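Local coordinates for transcriptional regulator (LacI family) (Clostridium acetobutylicum ATCC 824, PDB 3G85), which probably binds cis-regulatory DNA as a transcription factor of the LacI family, its periplasmic-binding-protein-like core presumably sensing a small effector, at residues A130-E136 / H164-N170; G175-K180 / G202-V206; K11-A15 / Y43-V48; G33-L38 / A249-S254. All coordinates share one frame; numbering follows the deposited sequence.

Contact 1: residues A130-E136 / H164-N170; sequences AAAILTE and HIIAAEN
Four backbone hydrogen bonds join Ala130-Glu136 to His164-Asn170 as parallel strands. Ala132 uses both of its backbone groups: its N bonds to His164 O at 2.9 Å, and its O takes Ile166 N at 2.8 Å. Leu134 does the same with Ile166 O and Ala168 N. The last bond is the least straight, with an N-H...O angle of 144° and Ala168 N well above the carbonyl plane of Leu134. On the face of Leu134 and Ile165, Leu134 CD1 rests 3.6 Å from Ile165 CG2, the two side chains meeting at a slant. On the other face Ile133 CG2 touches Ala168 CB at 3.6 Å. Ile133 CG2 lies anti to the backbone N (chi1 of CG1 -63°), which turns this branch to the neighbouring strand. Water closes both ends. One molecule joins Ala130 O to His164 ND1. A second is gripped three times, by Thr135 OG1, Glu136 N and Ala168 O, and it donates to Ala168 O at 2.8 Å. Further out, Asn195 OD1 accepts from Thr135 N, and Ser196 OG bonds to Asn170 OD1. The pair belongs to a right-handed beta-alpha-beta unit with helix 140-155 as the crossover. Strand 165-167 is the edge of its sheet, strand 191-194 flanks 131-134 on its other side, and helices 172-182 and 197-209 cover the face of Ile133.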
loop_
_atom_site.group_PDB
_atom_site.type_symbol
_atom_site.label_atom_id
_atom_site.label_comp_id
_atom_site.label_asym_id
_atom_site.label_seq_id
_atom_site.Cartn_x
_atom_site.Cartn_y
_atom_site.Cartn_z
ATOM N N ALA A 130 7.067 9.126 19.558
ATOM C CA ALA A 130 6.971 9.249 18.105
ATOM C C ALA A 130 5.701 9.982 17.752
ATOM O O ALA A 130 4.735 9.993 18.539
ATOM C CB ALA A 130 7.016 7.864 17.436
ATOM N N ALA A 131 5.705 10.594 16.567
ATOM C CA ALA A 131 4.497 11.135 15.968
ATOM C C ALA A 131 4.176 10.320 14.698
ATOM O O ALA A 131 5.023 9.554 14.229
ATOM C CB ALA A 131 4.674 12.604 15.612
ATOM N N ALA A 132 2.949 10.464 14.203
ATOM C CA ALA A 132 2.514 9.749 12.996
ATOM C C ALA A 132 1.667 10.681 12.148
ATOM O O ALA A 132 0.757 11.358 12.655
ATOM C CB ALA A 132 1.730 8.476 13.362
ATOM N N ILE A 133 2.004 10.773 10.869
ATOM C CA ILE A 133 1.193 11.514 9.935
ATOM C C ILE A 133 0.539 10.485 9.036
ATOM O O ILE A 133 1.238 9.726 8.334
ATOM C CB ILE A 133 2.038 12.491 9.117
ATOM C CG1 ILE A 133 2.676 13.558 10.049
ATOM C CG2 ILE A 133 1.199 13.153 8.034
ATOM C CD1 ILE A 133 3.651 14.455 9.303
ATOM N N LEU A 134 -0.790 10.467 9.080
ATOM C CA LEU A 134 -1.587 9.422 8.468
ATOM C C LEU A 134 -2.613 9.963 7.524
ATOM O O LEU A 134 -3.502 10.748 7.915
ATOM C CB LEU A 134 -2.309 8.614 9.550
ATOM C CG LEU A 134 -1.421 7.976 10.632
ATOM C CD1 LEU A 134 -2.304 7.367 11.741
ATOM C CD2 LEU A 134 -0.438 6.923 10.090
ATOM N N THR A 135 -2.534 9.503 6.287
ATOM C CA THR A 135 -3.635 9.652 5.375
ATOM C C THR A 135 -4.743 8.614 5.694
ATOM O O THR A 135 -4.459 7.509 6.184
ATOM C CB THR A 135 -3.146 9.553 3.945
ATOM O OG1 THR A 135 -4.211 9.931 3.061
ATOM C CG2 THR A 135 -2.624 8.111 3.617
ATOM N N GLU A 136 -6.002 8.983 5.459
ATOM C CA GLU A 136 -7.133 8.123 5.870
ATOM C C GLU A 136 -7.054 6.716 5.250
ATOM O O GLU A 136 -6.659 6.560 4.089
ATOM C CB GLU A 136 -8.472 8.784 5.509
ATOM C CG GLU A 136 -8.731 8.822 3.994
ATOM C CD GLU A 136 -10.108 9.387 3.637
ATOM O OE1 GLU A 136 -11.088 9.149 4.405
ATOM O OE2 GLU A 136 -10.189 10.058 2.585
ATOM N N HIS A 164 -0.427 13.648 18.635
ATOM C CA HIS A 164 0.710 13.560 17.704
ATOM C C HIS A 164 0.455 12.632 16.553
ATOM O O HIS A 164 1.378 12.214 15.903
ATOM C CB HIS A 164 2.001 13.161 18.406
ATOM C CG HIS A 164 2.491 14.195 19.361
ATOM N ND1 HIS A 164 3.504 13.951 20.263
ATOM C CD2 HIS A 164 2.100 15.477 19.559
ATOM C CE1 HIS A 164 3.725 15.045 20.971
ATOM N NE2 HIS A 164 2.888 15.985 20.563
ATOM N N ILE A 165 -0.808 12.287 16.357
ATOM C CA ILE A 165 -1.274 11.647 15.159
ATOM C C ILE A 165 -1.999 12.743 14.375
ATOM O O ILE A 165 -2.959 13.364 14.867
ATOM C CB ILE A 165 -2.187 10.447 15.492
ATOM C CG1 ILE A 165 -1.374 9.359 16.214
ATOM C CG2 ILE A 165 -2.776 9.883 14.235
ATOM C CD1 ILE A 165 -2.211 8.399 17.019
ATOM N N ILE A 166 -1.490 13.025 13.179
ATOM C CA ILE A 166 -1.951 14.159 12.385
ATOM C C ILE A 166 -2.493 13.615 11.068
ATOM O O ILE A 166 -1.762 12.897 10.352
ATOM C CB ILE A 166 -0.770 15.138 12.101
ATOM C CG1 ILE A 166 -0.158 15.637 13.420
ATOM C CG2 ILE A 166 -1.182 16.287 11.213
ATOM C CD1 ILE A 166 1.143 16.410 13.261
ATOM N N ALA A 167 -3.753 13.927 10.767
ATOM C CA ALA A 167 -4.358 13.546 9.496
ATOM C C ALA A 167 -3.675 14.319 8.372
ATOM O O ALA A 167 -3.260 15.482 8.566
ATOM C CB ALA A 167 -5.869 13.811 9.490
ATOM N N ALA A 168 -3.556 13.684 7.206
ATOM C CA ALA A 168 -3.025 14.355 6.014
ATOM C C ALA A 168 -3.643 13.818 4.736
ATOM O O ALA A 168 -4.054 12.646 4.667
ATOM C CB ALA A 168 -1.498 14.179 5.951
ATOM N N GLU A 169 -3.687 14.657 3.704
ATOM C CA GLU A 169 -3.985 14.154 2.360
ATOM C C GLU A 169 -2.807 13.388 1.799
ATOM O O GLU A 169 -1.644 13.725 2.080
ATOM C CB GLU A 169 -4.303 15.292 1.408
ATOM C CG GLU A 169 -5.765 15.605 1.315
ATOM C CD GLU A 169 -5.999 17.009 0.792
ATOM O OE1 GLU A 169 -5.031 17.634 0.248
ATOM O OE2 GLU A 169 -7.154 17.492 0.937
ATOM N N ASN A 170 -3.109 12.342 1.012
ATOM C CA ASN A 170 -2.065 11.489 0.485
ATOM C C ASN A 170 -1.444 12.102 -0.768
ATOM O O ASN A 170 -1.746 11.673 -1.900
ATOM C CB ASN A 170 -2.551 10.079 0.190
ATOM C CG ASN A 170 -1.406 9.115 -0.079
ATOM O OD1 ASN A 170 -0.220 9.489 -0.070
ATOM N ND2 ASN A 170 -1.754 7.867 -0.327
HETATM O O HOH W 1 3.998 11.286 21.007
HETATM O O HOH W 2 -6.482 11.454 4.094
#

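Contact 2: residues G175-K180 / G202-V206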
loop_
_atom_site.group_PDB
_atom_site.type_symbol
_atom_site.label_atom_id
_atom_site.label_comp_id
_atom_site.label_asym_id
_atom_site.label_seq_id
_atom_site.Cartn_x
_atom_site.Cartn_y
_atom_site.Cartn_z
ATOM N N GLY A 175 1.714 16.219 2.603
ATOM C CA GLY A 175 2.836 16.081 3.529
ATOM C C GLY A 175 3.374 17.442 3.945
ATOM O O GLY A 175 3.767 17.647 5.106
ATOM N N VAL A 176 3.419 18.360 2.990
ATOM C CA VAL A 176 3.856 19.732 3.269
ATOM C C VAL A 176 2.881 20.357 4.299
ATOM O O VAL A 176 3.325 20.825 5.325
ATOM C CB VAL A 176 3.964 20.596 1.983
ATOM C CG1 VAL A 176 4.130 22.093 2.331
ATOM C CG2 VAL A 176 5.170 20.108 1.118
ATOM N N ASP A 177 1.574 20.294 4.044
ATOM C CA ASP A 177 0.583 20.821 4.975
ATOM C C ASP A 177 0.689 20.201 6.389
ATOM O O ASP A 177 0.624 20.921 7.410
ATOM C CB ASP A 177 -0.817 20.669 4.390
ATOM C CG ASP A 177 -1.074 21.592 3.211
ATOM O OD1 ASP A 177 -0.288 22.531 2.970
ATOM O OD2 ASP A 177 -2.068 21.340 2.490
ATOM N N ALA A 178 0.909 18.886 6.449
ATOM C CA ALA A 178 0.997 18.169 7.707
ATOM C C ALA A 178 2.245 18.580 8.497
ATOM O O ALA A 178 2.182 18.730 9.717
ATOM C CB ALA A 178 0.979 16.635 7.468
ATOM N N ALA A 179 3.378 18.755 7.814
ATOM C CA ALA A 179 4.621 19.118 8.488
ATOM C C ALA A 179 4.519 20.520 9.095
ATOM O O ALA A 179 5.103 20.787 10.155
ATOM C CB ALA A 179 5.792 19.064 7.514
ATOM N N LYS A 180 3.808 21.408 8.407
ATOM C CA LYS A 180 3.608 22.781 8.902
ATOM C C LYS A 180 2.824 22.761 10.232
ATOM O O LYS A 180 3.130 23.514 11.160
ATOM C CB LYS A 180 2.929 23.644 7.846
ATOM C CG LYS A 180 3.830 23.960 6.673
ATOM C CD LYS A 180 3.185 24.922 5.669
ATOM C CE LYS A 180 4.122 25.184 4.491
ATOM N NZ LYS A 180 3.517 26.191 3.531
ATOM N N GLY A 202 6.873 15.280 1.168
ATOM C CA GLY A 202 6.384 16.620 1.505
ATOM C C GLY A 202 6.934 17.097 2.851
ATOM O O GLY A 202 7.312 18.273 3.006
ATOM N N VAL A 203 6.942 16.194 3.825
ATOM C CA VAL A 203 7.493 16.497 5.164
ATOM C C VAL A 203 8.959 16.949 5.082
ATOM O O VAL A 203 9.347 17.982 5.626
ATOM C CB VAL A 203 7.363 15.317 6.110
ATOM C CG1 VAL A 203 8.229 15.574 7.398
ATOM C CG2 VAL A 203 5.879 15.009 6.427
ATOM N N ILE A 204 9.770 16.200 4.355
ATOM C CA ILE A 204 11.178 16.526 4.217
ATOM C C ILE A 204 11.358 17.868 3.493
ATOM O O ILE A 204 12.315 18.605 3.822
ATOM C CB ILE A 204 11.918 15.364 3.523
ATOM C CG1 ILE A 204 12.084 14.227 4.509
ATOM C CG2 ILE A 204 13.270 15.773 2.989
ATOM C CD1 ILE A 204 12.117 12.904 3.789
ATOM N N SER A 205 10.447 18.206 2.563
ATOM C CA SER A 205 10.473 19.509 1.883
ATOM C C SER A 205 10.503 20.623 2.959
ATOM O O SER A 205 11.339 21.541 2.931
ATOM C CB SER A 205 9.244 19.673 0.971
ATOM O OG SER A 205 9.169 20.947 0.353
ATOM N N VAL A 206 9.590 20.505 3.912
ATOM C CA VAL A 206 9.427 21.520 4.963
ATOM C C VAL A 206 10.601 21.472 5.951
ATOM O O VAL A 206 11.185 22.513 6.280
ATOM C CB VAL A 206 8.080 21.357 5.681
ATOM C CG1 VAL A 206 7.987 22.307 6.902
ATOM C CG2 VAL A 206 6.951 21.634 4.730
#
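Val206 lies against Val176 and Ala179, and both of its methyls take part. Its CG2 meets Val176 CG1 at 3.7 Å, with the two valines approaching obliquely. Its CB stands 3.7 Å from Ala179 CB, with CG1 a little farther off. Val206 CG1 is anti to the backbone N (chi1 173°), which leaves CG2 beside that N and turned to Val176. One turn back, the helices are at their closest, backbone against backbone. Gly175 C and Gly202 C are 3.7 Å apart, and no side chain stands between them. With hydrogen alone on both alpha carbons, Gly175 CA and Gly202 CA come within 4.1 Å. The glycine pair therefore allows an axis separation of 7.2 Å at an angle of 51°. Valine methyls close in around it. Val176 CG2 sits 3.4 Å from Gly202 O, and Val203 CG2 is 3.6 Å from Gly175 O. Ala179 CB fits between Val203 and Val206. Helices 172-182 and 197-209 are thus joined side by side over one face of their sheet, with Ala178 and Val203 both reaching Ile133 of strand 131-134. No hydrogen bond crosses between the two segments. Their association rests on van der Waals contact of small aliphatic groups, so close fit of shape, not polar pairing, probably sets the spacing.

Contact 3: residues K11-A15 / Y43-V48; sequences KPTIA and YNYNVV
Tyr43 O accepts a hydrogen bond from Lys11 NZ at 2.8 Å. The ammonium group lies in the carbonyl plane. Beyond CG the Lys11 chain is fully extended, and it passes Asn44 O to reach this carbonyl, side by side with the Tyr43 side chain. Its CB passes 3.6 Å from Asn46 OD1, the Lys11 and Asn46 side chains crossing at about a right angle. Past this outer clasp the segments pair as parallel strands. Asn46 N bonds to Pro12 O, Ile14 N to Asn46 O at 2.8 Å, and Val48 N to Ile14 O. The middle bond is nearly straight, with an N-H...O angle of 169°. The Tyr45 ring takes apolar contacts from two residues. Ile14 CD1 lies over one face of its ring, 4.0 Å from the centroid and 26° off the normal, in a CH-pi contact shifted toward the rim. Pro12 CG approaches the same ring at CE1, 3.6 Å away. With CG1 of Ile14 anti to the carbonyl carbon (chi1 -58°), the extended end of that side chain swings CD1 over to Tyr45. On the opposite face of the sheet Thr13 CG2 touches Val48 CG2 at 3.8 Å. Strands 13-19 and 46-52 with helix 27-40 form the first beta-alpha-beta unit of this Rossmann-like lobe. Strand 46-52 is the sheet edge, and Thr13 and Ala15 bond onward to Asp70, Ala71 and Ile73. Helix 27-40 packs on Val47 and Tyr45 through Leu38, while helix 245-260 reaches Ile14 through Val256 and Tyr45 through Glu257.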
loop_
_atom_site.group_PDB
_atom_site.type_symbol
_atom_site.label_atom_id
_atom_site.label_comp_id
_atom_site.label_asym_id
_atom_site.label_seq_id
_atom_site.Cartn_x
_atom_site.Cartn_y
_atom_site.Cartn_z
ATOM N N LYS A 11 -5.566 -14.486 -27.645
ATOM C CA LYS A 11 -4.936 -14.496 -26.278
ATOM C C LYS A 11 -5.986 -14.190 -25.211
ATOM O O LYS A 11 -6.865 -13.359 -25.437
ATOM C CB LYS A 11 -3.846 -13.431 -26.174
ATOM C CG LYS A 11 -2.491 -13.799 -26.699
ATOM C CD LYS A 11 -1.607 -12.580 -26.597
ATOM C CE LYS A 11 -0.301 -12.837 -27.299
ATOM N NZ LYS A 11 0.614 -11.699 -27.135
ATOM N N PRO A 12 -5.894 -14.842 -24.038
ATOM C CA PRO A 12 -6.865 -14.499 -22.973
ATOM C C PRO A 12 -6.551 -13.111 -22.393
ATOM O O PRO A 12 -5.398 -12.693 -22.427
ATOM C CB PRO A 12 -6.626 -15.557 -21.906
ATOM C CG PRO A 12 -5.556 -16.521 -22.470
ATOM C CD PRO A 12 -4.907 -15.856 -23.624
ATOM N N THR A 13 -7.556 -12.423 -21.861
ATOM C CA THR A 13 -7.328 -11.093 -21.295
ATOM C C THR A 13 -7.605 -11.067 -19.794
ATOM O O THR A 13 -8.679 -11.510 -19.341
ATOM C CB THR A 13 -8.202 -10.008 -21.983
ATOM O OG1 THR A 13 -7.930 -10.024 -23.389
ATOM C CG2 THR A 13 -7.880 -8.616 -21.431
ATOM N N ILE A 14 -6.653 -10.503 -19.058
ATOM C CA ILE A 14 -6.796 -10.267 -17.624
ATOM C C ILE A 14 -7.035 -8.758 -17.388
ATOM O O ILE A 14 -6.235 -7.924 -17.841
ATOM C CB ILE A 14 -5.511 -10.645 -16.870
ATOM C CG1 ILE A 14 -5.151 -12.130 -17.112
ATOM C CG2 ILE A 14 -5.634 -10.340 -15.347
ATOM C CD1 ILE A 14 -3.734 -12.465 -16.697
ATOM N N ALA A 15 -8.086 -8.427 -16.649
ATOM C CA ALA A 15 -8.390 -7.027 -16.345
ATOM C C ALA A 15 -7.910 -6.666 -14.934
ATOM O O ALA A 15 -8.174 -7.402 -13.963
ATOM C CB ALA A 15 -9.887 -6.750 -16.492
ATOM N N TYR A 43 4.387 -12.927 -23.236
ATOM C CA TYR A 43 3.115 -12.259 -23.519
ATOM C C TYR A 43 1.985 -13.219 -23.841
ATOM O O TYR A 43 1.253 -13.010 -24.800
ATOM C CB TYR A 43 3.293 -11.242 -24.660
ATOM C CG TYR A 43 4.325 -10.196 -24.315
ATOM C CD1 TYR A 43 3.959 -9.034 -23.620
ATOM C CD2 TYR A 43 5.671 -10.382 -24.641
ATOM C CE1 TYR A 43 4.900 -8.082 -23.273
ATOM C CE2 TYR A 43 6.625 -9.437 -24.296
ATOM C CZ TYR A 43 6.223 -8.282 -23.615
ATOM O OH TYR A 43 7.152 -7.335 -23.265
ATOM N N ASN A 44 1.827 -14.265 -23.034
ATOM C CA ASN A 44 0.744 -15.207 -23.269
ATOM C C ASN A 44 -0.635 -14.698 -22.843
ATOM O O ASN A 44 -1.658 -15.332 -23.141
ATOM C CB ASN A 44 1.069 -16.575 -22.658
ATOM C CG ASN A 44 1.064 -16.570 -21.137
ATOM O OD1 ASN A 44 1.525 -15.613 -20.473
ATOM N ND2 ASN A 44 0.573 -17.674 -20.565
ATOM N N TYR A 45 -0.658 -13.551 -22.154
ATOM C CA TYR A 45 -1.911 -12.845 -21.795
ATOM C C TYR A 45 -1.857 -11.391 -22.248
ATOM O O TYR A 45 -0.795 -10.759 -22.197
ATOM C CB TYR A 45 -2.149 -12.862 -20.258
ATOM C CG TYR A 45 -2.528 -14.209 -19.704
ATOM C CD1 TYR A 45 -3.853 -14.650 -19.726
ATOM C CD2 TYR A 45 -1.564 -15.055 -19.185
ATOM C CE1 TYR A 45 -4.209 -15.898 -19.224
ATOM C CE2 TYR A 45 -1.902 -16.303 -18.686
ATOM C CZ TYR A 45 -3.221 -16.723 -18.719
ATOM O OH TYR A 45 -3.542 -17.968 -18.225
ATOM N N ASN A 46 -3.002 -10.878 -22.683
ATOM C CA ASN A 46 -3.243 -9.449 -22.720
ATOM C C ASN A 46 -3.672 -9.023 -21.313
ATOM O O ASN A 46 -4.409 -9.743 -20.624
ATOM C CB ASN A 46 -4.398 -9.081 -23.661
ATOM C CG ASN A 46 -4.150 -9.464 -25.101
ATOM O OD1 ASN A 46 -5.014 -10.105 -25.737
ATOM N ND2 ASN A 46 -2.996 -9.074 -25.633
ATOM N N VAL A 47 -3.216 -7.846 -20.913
ATOM C CA VAL A 47 -3.704 -7.188 -19.711
ATOM C C VAL A 47 -4.355 -5.868 -20.128
ATOM O O VAL A 47 -3.920 -5.198 -21.072
ATOM C CB VAL A 47 -2.541 -6.921 -18.698
ATOM C CG1 VAL A 47 -2.986 -5.941 -17.592
ATOM C CG2 VAL A 47 -2.058 -8.233 -18.074
ATOM N N VAL A 48 -5.395 -5.500 -19.405
ATOM C CA VAL A 48 -6.155 -4.303 -19.664
ATOM C C VAL A 48 -6.332 -3.670 -18.283
ATOM O O VAL A 48 -6.410 -4.403 -17.296
ATOM C CB VAL A 48 -7.462 -4.783 -20.297
ATOM C CG1 VAL A 48 -8.615 -3.960 -19.928
ATOM C CG2 VAL A 48 -7.270 -4.912 -21.810
#

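Contact 4: residues G33-L38 / A249-S254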
loop_
_atom_site.group_PDB
_atom_site.type_symbol
_atom_site.label_atom_id
_atom_site.label_comp_id
_atom_site.label_asym_id
_atom_site.label_seq_id
_atom_site.Cartn_x
_atom_site.Cartn_y
_atom_site.Cartn_z
ATOM N N GLY A 33 5.161 -4.032 -12.825
ATOM C CA GLY A 33 5.170 -5.439 -12.426
ATOM C C GLY A 33 4.505 -6.332 -13.463
ATOM O O GLY A 33 5.001 -7.446 -13.744
ATOM N N LEU A 34 3.389 -5.859 -14.021
ATOM C CA LEU A 34 2.659 -6.622 -15.051
ATOM C C LEU A 34 3.447 -6.725 -16.370
ATOM O O LEU A 34 3.569 -7.825 -16.900
ATOM C CB LEU A 34 1.262 -6.064 -15.316
ATOM C CG LEU A 34 0.263 -6.126 -14.139
ATOM C CD1 LEU A 34 -0.934 -5.257 -14.521
ATOM C CD2 LEU A 34 -0.148 -7.554 -13.718
ATOM N N GLN A 35 3.945 -5.599 -16.884
ATOM C CA GLN A 35 4.802 -5.595 -18.092
ATOM C C GLN A 35 5.942 -6.618 -17.912
ATOM O O GLN A 35 6.248 -7.415 -18.810
ATOM C CB GLN A 35 5.342 -4.174 -18.415
ATOM C CG GLN A 35 4.265 -3.140 -18.952
ATOM C CD GLN A 35 4.763 -1.660 -19.035
ATOM O OE1 GLN A 35 4.291 -0.867 -19.874
ATOM N NE2 GLN A 35 5.717 -1.297 -18.177
ATOM N N SER A 36 6.540 -6.623 -16.725
ATOM C CA SER A 36 7.722 -7.424 -16.462
ATOM C C SER A 36 7.445 -8.921 -16.408
ATOM O O SER A 36 8.222 -9.736 -16.926
ATOM C CB SER A 36 8.382 -6.943 -15.174
ATOM O OG SER A 36 9.184 -7.952 -14.656
ATOM N N LYS A 37 6.339 -9.269 -15.756
ATOM C CA LYS A 37 5.852 -10.637 -15.661
ATOM C C LYS A 37 5.468 -11.192 -17.046
ATOM O O LYS A 37 5.838 -12.318 -17.393
ATOM C CB LYS A 37 4.629 -10.686 -14.748
ATOM C CG LYS A 37 4.027 -12.067 -14.585
ATOM C CD LYS A 37 4.986 -12.993 -13.957
ATOM C CE LYS A 37 4.311 -14.321 -13.725
ATOM N NZ LYS A 37 5.300 -15.242 -13.128
ATOM N N LEU A 38 4.727 -10.415 -17.827
ATOM C CA LEU A 38 4.321 -10.878 -19.158
ATOM C C LEU A 38 5.481 -11.070 -20.133
ATOM O O LEU A 38 5.483 -12.038 -20.925
ATOM C CB LEU A 38 3.269 -9.955 -19.753
ATOM C CG LEU A 38 1.962 -10.191 -19.000
ATOM C CD1 LEU A 38 0.938 -9.219 -19.489
ATOM C CD2 LEU A 38 1.495 -11.665 -19.113
ATOM N N ALA A 249 2.010 -7.912 -8.185
ATOM C CA ALA A 249 1.277 -7.854 -9.444
ATOM C C ALA A 249 1.658 -9.028 -10.373
ATOM O O ALA A 249 0.779 -9.653 -10.978
ATOM C CB ALA A 249 1.501 -6.501 -10.139
ATOM N N GLY A 250 2.949 -9.345 -10.441
ATOM C CA GLY A 250 3.419 -10.497 -11.211
ATOM C C GLY A 250 2.799 -11.770 -10.658
ATOM O O GLY A 250 2.351 -12.644 -11.424
ATOM N N THR A 251 2.764 -11.897 -9.335
ATOM C CA THR A 251 2.196 -13.113 -8.713
ATOM C C THR A 251 0.690 -13.279 -8.990
ATOM O O THR A 251 0.177 -14.407 -9.116
ATOM C CB THR A 251 2.483 -13.160 -7.200
ATOM O OG1 THR A 251 3.891 -13.211 -7.000
ATOM C CG2 THR A 251 1.874 -14.403 -6.562
ATOM N N CYS A 252 -0.034 -12.159 -9.082
ATOM C CA CYS A 252 -1.431 -12.182 -9.521
ATOM C C CYS A 252 -1.592 -12.929 -10.853
ATOM O O CYS A 252 -2.469 -13.779 -10.978
ATOM C CB CYS A 252 -2.004 -10.745 -9.622
ATOM S SG CYS A 252 -2.279 -9.967 -8.015
ATOM N N ILE A 253 -0.758 -12.617 -11.843
ATOM C CA ILE A 253 -0.801 -13.326 -13.132
ATOM C C ILE A 253 -0.545 -14.840 -12.969
ATOM O O ILE A 253 -1.224 -15.647 -13.601
ATOM C CB ILE A 253 0.229 -12.735 -14.119
ATOM C CG1 ILE A 253 -0.120 -11.257 -14.400
ATOM C CG2 ILE A 253 0.394 -13.625 -15.389
ATOM C CD1 ILE A 253 0.771 -10.601 -15.440
ATOM N N SER A 254 0.427 -15.203 -12.129
ATOM C CA SER A 254 0.734 -16.616 -11.854
ATOM C C SER A 254 -0.480 -17.341 -11.341
ATOM O O SER A 254 -0.758 -18.468 -11.797
ATOM C CB SER A 254 1.831 -16.764 -10.790
ATOM O OG SER A 254 3.062 -16.256 -11.249
#
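Lys37 reaches across from helix 27-40 to helix 245-260, two helices packed side by side on the same sheet of a Rossmann-like lobe. Its CB lies 3.7 Å from Gly250 CA. CG follows, 3.7 Å from Ile253 CD1 and close to Gly250 O as well. CD passes over Gly250, and CE comes within 3.5 Å of Gly250 O. NZ ends at Ser254 OG. The chain leaves CB with CG anti to the backbone N (chi1 179°), bends once at chi2 (62°) and then runs straight. That bend lays the methylenes along Gly250 and carries the ammonium group one turn on to Ser254. Ile253 runs the other way, sliding past Lys37 toward helix 27-40. Its CD1 touches three side chains of that helix: Leu34 CD2 at 3.6 Å, Leu38 CG at 3.8 Å and the Lys37 CG already named. Leu34 CD2 also packs on Ala249 CB and on Ala249 O. Gly33 CA faces Ala249 CB. The axes of the two short segments approach to 8.3 Å and are inclined at 48°. Behind them, Leu34 reaches Val47 of strand 46-52, and Cys252 reaches Val107 of strand 105-109. The polar end of the contact is a single hydrogen bond, donated by Lys37 NZ to Ser254 OG over 3.1 Å.

Overall arrangement
The four contacts fall into two pairs, one in each lobe of a two-lobed periplasmic-binding-protein-like core. Contacts 1 and 2 have centres 11 Å apart and share packing: Ala168 CB meets Ala178 CB at 3.8 Å, so the helix pair sits directly on the strand pair. Contacts 3 and 4 are also 11 Å apart between centres. There Tyr43 N probably bonds to Leu38 O, at 2.7 Å. Contacts of different lobes do not touch each other; the centres of contacts 1 and 3 are about 39 Å apart. The segments of contact 4 lie 211 residues apart in sequence, so the chain returns to the first lobe after building the second.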